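PDB 5LY9: variant surface glycoprotein MITAT 1.1 from Trypanosoma brucei brucei, which forms the dense coat on the parasite surface and, as one of many antigenically distinct variants expressed in series, lets the trypanosome evade the host immune response. Local coordinates for residues 118-130 against 181-193. Numbering follows the deposited sequence.
Sequences GSENKCLVTTNAD and FQPTTSTGTCKLL
The Cys123–Cys190 disulfide joins the loop 118-130, which follows helix 62-114, to the loop 181-193. Its S–S torsion of 93° is close to the relaxed value of 90°. Leu112 of helix 62-114 and Tyr201 of the second subunit pack against Cys123.

Beside the disulfide, Glu120 O receives the Thr189 hydroxyl almost head-on, OG1 lying 2.7 Å from it, and a weak bond from Thr189 N. In return, Lys122 N donates to Thr189 O at 2.8 Å. Water 1 bridges Asn121 OD1 and Thr189 OG1, whose side chains lie side by side, and accepts from the backbone N of Lys191. The Asn121 amide nitrogen turns elsewhere, to Gly117 O and to Thr203 O of the second subunit.

The carboxylate of Asp130 grips the backbone of 186-188. OD1 takes two backbone donors, each at 2.9 Å: Thr187 N on its syn lone pair and Gly188 N nearly in line with the C–O bond. OD2 accepts from Ser186 OG at 2.5 Å, on the syn side but out of the carboxylate plane. The extended Lys122 chain reaches Asp130 O through NZ, and Asn128 OD1, also hydrogen-bonded to Thr131 OG1, accepts from Asp130 N in an Asx turn.

Apolar contact centres on Pro183, which lays CG against Ala129, 3.3 Å from its N and 3.9 Å from its CB, with Val125 CG2 at the margin; these two residues bury the most surface here. Next to them, water 2 links Ala129 N to Thr184 O.

With both carboxylate oxygens engaged, Asp130 probably stays ionised. One covalent link and bonds made largely to main-chain atoms thus fasten two loops without regular strand pairing, at one end of the elongated VSG N-terminal domain, the contact's centre about 40 Å from that of the chain.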
loop_
_atom_site.group_PDB
_atom_site.type_symbol
_atom_site.label_atom_id
_atom_site.label_comp_id
_atom_site.label_asym_id
_atom_site.label_seq_id
_atom_site.Cartn_x
_atom_site.Cartn_y
_atom_site.Cartn_z
ATOM N N GLY A 118 31.998 -18.101 -23.595
ATOM C CA GLY A 118 33.282 -17.923 -24.334
ATOM C C GLY A 118 33.419 -16.555 -24.996
ATOM O O GLY A 118 32.816 -15.593 -24.538
ATOM N N SER A 119 34.164 -16.502 -26.109
ATOM C CA SER A 119 34.405 -15.266 -26.806
ATOM C C SER A 119 33.234 -14.921 -27.694
ATOM O O SER A 119 33.074 -13.748 -28.058
ATOM C CB SER A 119 35.655 -15.435 -27.683
ATOM O OG SER A 119 35.410 -16.420 -28.667
ATOM N N GLU A 120 32.406 -15.898 -28.050
ATOM C CA GLU A 120 31.370 -15.705 -29.099
ATOM C C GLU A 120 29.991 -15.241 -28.604
ATOM O O GLU A 120 29.181 -14.849 -29.433
ATOM C CB GLU A 120 31.118 -17.004 -29.865
ATOM C CG GLU A 120 32.427 -17.566 -30.462
ATOM C CD GLU A 120 33.162 -18.557 -29.558
ATOM O OE1 GLU A 120 32.841 -18.797 -28.390
ATOM O OE2 GLU A 120 34.153 -19.140 -30.087
ATOM N N ASN A 121 29.728 -15.277 -27.310
ATOM C CA ASN A 121 28.384 -14.940 -26.800
ATOM C C ASN A 121 28.517 -13.995 -25.653
ATOM O O ASN A 121 28.971 -14.372 -24.556
ATOM C CB ASN A 121 27.622 -16.206 -26.396
ATOM C CG ASN A 121 27.623 -17.255 -27.515
ATOM O OD1 ASN A 121 26.749 -17.264 -28.426
ATOM N ND2 ASN A 121 28.628 -18.155 -27.480
ATOM N N LYS A 122 28.087 -12.750 -25.888
ATOM C CA LYS A 122 28.149 -11.738 -24.851
ATOM C C LYS A 122 27.041 -10.763 -25.124
ATOM O O LYS A 122 26.994 -10.192 -26.200
ATOM C CB LYS A 122 29.493 -11.017 -24.876
ATOM C CG LYS A 122 30.699 -11.884 -24.713
ATOM C CD LYS A 122 32.009 -11.163 -24.744
ATOM C CE LYS A 122 33.053 -12.210 -24.360
ATOM N NZ LYS A 122 34.404 -11.671 -24.636
ATOM N N CYS A 123 26.149 -10.535 -24.138
ATOM C CA CYS A 123 24.956 -9.694 -24.404
ATOM C C CYS A 123 24.928 -8.311 -23.739
ATOM O O CYS A 123 24.337 -7.346 -24.258
ATOM C CB CYS A 123 23.675 -10.462 -24.075
ATOM S SG CYS A 123 23.221 -11.769 -25.211
ATOM N N LEU A 124 25.524 -8.194 -22.581
ATOM C CA LEU A 124 25.708 -6.884 -21.965
ATOM C C LEU A 124 27.157 -6.548 -22.109
ATOM O O LEU A 124 27.987 -7.150 -21.454
ATOM C CB LEU A 124 25.310 -6.871 -20.495
ATOM C CG LEU A 124 23.825 -7.107 -20.218
ATOM C CD1 LEU A 124 23.617 -6.961 -18.705
ATOM C CD2 LEU A 124 22.878 -6.189 -20.971
ATOM N N VAL A 125 27.431 -5.626 -23.002
ATOM C CA VAL A 125 28.777 -5.265 -23.334
ATOM C C VAL A 125 29.054 -3.807 -23.055
ATOM O O VAL A 125 28.159 -3.025 -22.674
ATOM C CB VAL A 125 29.103 -5.626 -24.832
ATOM C CG1 VAL A 125 29.013 -7.113 -25.014
ATOM C CG2 VAL A 125 28.232 -4.851 -25.841
ATOM N N THR A 126 30.326 -3.408 -23.208
ATOM C CA THR A 126 30.710 -2.069 -22.854
ATOM C C THR A 126 30.537 -1.171 -24.052
ATOM O O THR A 126 29.450 -0.565 -24.274
ATOM C CB THR A 126 32.118 -2.038 -22.261
ATOM O OG1 THR A 126 33.029 -2.528 -23.274
ATOM C CG2 THR A 126 32.163 -2.851 -21.029
ATOM N N THR A 127 31.586 -1.049 -24.867
ATOM C CA THR A 127 31.594 -0.158 -26.030
ATOM C C THR A 127 31.897 -0.924 -27.348
ATOM O O THR A 127 31.834 -0.322 -28.413
ATOM C CB THR A 127 32.712 0.882 -25.873
ATOM O OG1 THR A 127 33.947 0.161 -25.712
ATOM C CG2 THR A 127 32.466 1.838 -24.645
ATOM N N ASN A 128 32.096 -2.242 -27.294
ATOM C CA ASN A 128 32.393 -3.082 -28.479
ATOM C C ASN A 128 31.830 -4.458 -28.203
ATOM O O ASN A 128 31.450 -4.812 -27.058
ATOM C CB ASN A 128 33.893 -3.211 -28.779
ATOM C CG ASN A 128 34.692 -3.776 -27.612
ATOM O OD1 ASN A 128 34.631 -4.940 -27.262
ATOM N ND2 ASN A 128 35.518 -2.962 -27.069
ATOM N N ALA A 129 31.766 -5.243 -29.259
ATOM C CA ALA A 129 31.095 -6.545 -29.174
ATOM C C ALA A 129 31.780 -7.558 -28.338
ATOM O O ALA A 129 31.147 -8.598 -28.006
ATOM C CB ALA A 129 30.807 -7.099 -30.531
ATOM N N ASP A 130 33.071 -7.331 -28.010
ATOM C CA ASP A 130 33.892 -8.352 -27.344
ATOM C C ASP A 130 34.115 -8.283 -25.836
ATOM O O ASP A 130 34.834 -9.121 -25.268
ATOM C CB ASP A 130 35.294 -8.356 -27.997
ATOM C CG ASP A 130 35.262 -8.666 -29.472
ATOM O OD1 ASP A 130 34.273 -9.207 -29.966
ATOM O OD2 ASP A 130 36.261 -8.332 -30.168
ATOM N N PHE A 181 23.053 1.281 -30.627
ATOM C CA PHE A 181 23.023 0.659 -29.245
ATOM C C PHE A 181 23.630 -0.755 -29.210
ATOM O O PHE A 181 23.735 -1.360 -28.170
ATOM C CB PHE A 181 21.604 0.710 -28.696
ATOM C CG PHE A 181 21.049 2.093 -28.660
ATOM C CD1 PHE A 181 21.673 3.090 -27.894
ATOM C CD2 PHE A 181 19.918 2.412 -29.356
ATOM C CE1 PHE A 181 21.219 4.368 -27.916
ATOM C CE2 PHE A 181 19.419 3.728 -29.352
ATOM C CZ PHE A 181 20.073 4.703 -28.636
ATOM N N GLN A 182 24.040 -1.269 -30.352
ATOM C CA GLN A 182 24.691 -2.558 -30.545
ATOM C C GLN A 182 25.891 -2.233 -31.468
ATOM O O GLN A 182 25.709 -1.596 -32.502
ATOM C CB GLN A 182 23.757 -3.569 -31.219
ATOM C CG GLN A 182 22.675 -4.082 -30.281
ATOM C CD GLN A 182 21.552 -4.752 -31.063
ATOM O OE1 GLN A 182 20.587 -4.100 -31.491
ATOM N NE2 GLN A 182 21.763 -6.025 -31.354
ATOM N N PRO A 183 27.092 -2.588 -31.050
ATOM C CA PRO A 183 28.274 -2.158 -31.816
ATOM C C PRO A 183 28.476 -2.921 -33.124
ATOM O O PRO A 183 27.726 -3.881 -33.468
ATOM C CB PRO A 183 29.420 -2.460 -30.855
ATOM C CG PRO A 183 28.960 -3.663 -30.098
ATOM C CD PRO A 183 27.432 -3.448 -29.938
ATOM N N THR A 184 29.540 -2.537 -33.844
ATOM C CA THR A 184 29.931 -3.280 -35.016
ATOM C C THR A 184 30.318 -4.715 -34.663
ATOM O O THR A 184 30.636 -5.027 -33.515
ATOM C CB THR A 184 31.127 -2.591 -35.693
ATOM O OG1 THR A 184 32.201 -2.456 -34.747
ATOM C CG2 THR A 184 30.754 -1.185 -36.107
ATOM N N THR A 185 30.348 -5.575 -35.693
ATOM C CA THR A 185 30.702 -6.976 -35.483
ATOM C C THR A 185 32.187 -7.024 -35.079
ATOM O O THR A 185 32.983 -6.183 -35.485
ATOM C CB THR A 185 30.515 -7.823 -36.714
ATOM O OG1 THR A 185 31.146 -7.133 -37.776
ATOM C CG2 THR A 185 29.114 -7.963 -37.008
ATOM N N SER A 186 32.519 -8.011 -34.289
ATOM C CA SER A 186 33.917 -8.320 -34.006
ATOM C C SER A 186 33.912 -9.797 -33.818
ATOM O O SER A 186 33.908 -10.506 -34.847
ATOM C CB SER A 186 34.427 -7.459 -32.866
ATOM O OG SER A 186 35.817 -7.724 -32.601
ATOM N N THR A 187 33.848 -10.296 -32.590
ATOM C CA THR A 187 33.769 -11.741 -32.269
ATOM C C THR A 187 32.531 -12.065 -31.408
ATOM O O THR A 187 31.775 -12.972 -31.723
ATOM C CB THR A 187 35.055 -12.229 -31.583
ATOM O OG1 THR A 187 36.104 -11.999 -32.515
ATOM C CG2 THR A 187 34.972 -13.716 -31.250
ATOM N N GLY A 188 32.330 -11.315 -30.343
ATOM C CA GLY A 188 31.138 -11.535 -29.470
ATOM C C GLY A 188 29.835 -11.237 -30.176
ATOM O O GLY A 188 29.755 -10.378 -31.062
ATOM N N THR A 189 28.802 -11.974 -29.832
ATOM C CA THR A 189 27.488 -11.762 -30.449
ATOM C C THR A 189 26.427 -12.003 -29.376
ATOM O O THR A 189 26.715 -12.587 -28.362
ATOM C CB THR A 189 27.186 -12.773 -31.573
ATOM O OG1 THR A 189 27.107 -14.108 -31.019
ATOM C CG2 THR A 189 28.192 -12.737 -32.645
ATOM N N CYS A 190 25.229 -11.466 -29.569
ATOM C CA CYS A 190 24.077 -11.750 -28.712
ATOM C C CYS A 190 22.968 -12.063 -29.693
ATOM O O CYS A 190 22.242 -11.144 -30.158
ATOM C CB CYS A 190 23.779 -10.503 -27.902
ATOM S SG CYS A 190 22.392 -10.765 -26.754
ATOM N N LYS A 191 22.828 -13.357 -30.032
ATOM C CA LYS A 191 21.864 -13.773 -31.027
ATOM C C LYS A 191 20.435 -13.494 -30.565
ATOM O O LYS A 191 19.543 -13.342 -31.422
ATOM C CB LYS A 191 22.029 -15.263 -31.339
ATOM C CG LYS A 191 23.269 -15.529 -32.146
ATOM C CD LYS A 191 23.408 -16.948 -32.625
ATOM C CE LYS A 191 23.527 -17.948 -31.465
ATOM N NZ LYS A 191 23.529 -19.336 -32.091
ATOM N N LEU A 192 20.217 -13.449 -29.227
ATOM C CA LEU A 192 18.861 -13.233 -28.698
ATOM C C LEU A 192 18.310 -11.942 -29.281
ATOM O O LEU A 192 17.106 -11.799 -29.432
ATOM C CB LEU A 192 18.831 -13.174 -27.192
ATOM C CG LEU A 192 17.396 -13.161 -26.605
ATOM C CD1 LEU A 192 16.646 -14.454 -26.922
ATOM C CD2 LEU A 192 17.407 -12.846 -25.146
ATOM N N LEU A 193 19.212 -10.988 -29.612
ATOM C CA LEU A 193 18.755 -9.698 -30.074
ATOM C C LEU A 193 18.414 -9.669 -31.547
ATOM O O LEU A 193 18.116 -8.575 -32.100
ATOM C CB LEU A 193 19.751 -8.595 -29.698
ATOM C CG LEU A 193 19.892 -8.418 -28.187
ATOM C CD1 LEU A 193 20.874 -7.320 -27.882
ATOM C CD2 LEU A 193 18.598 -8.116 -27.473
HETATM O O HOH W 1 25.172 -15.224 -29.166
HETATM O O HOH W 2 32.459 -4.201 -31.757
#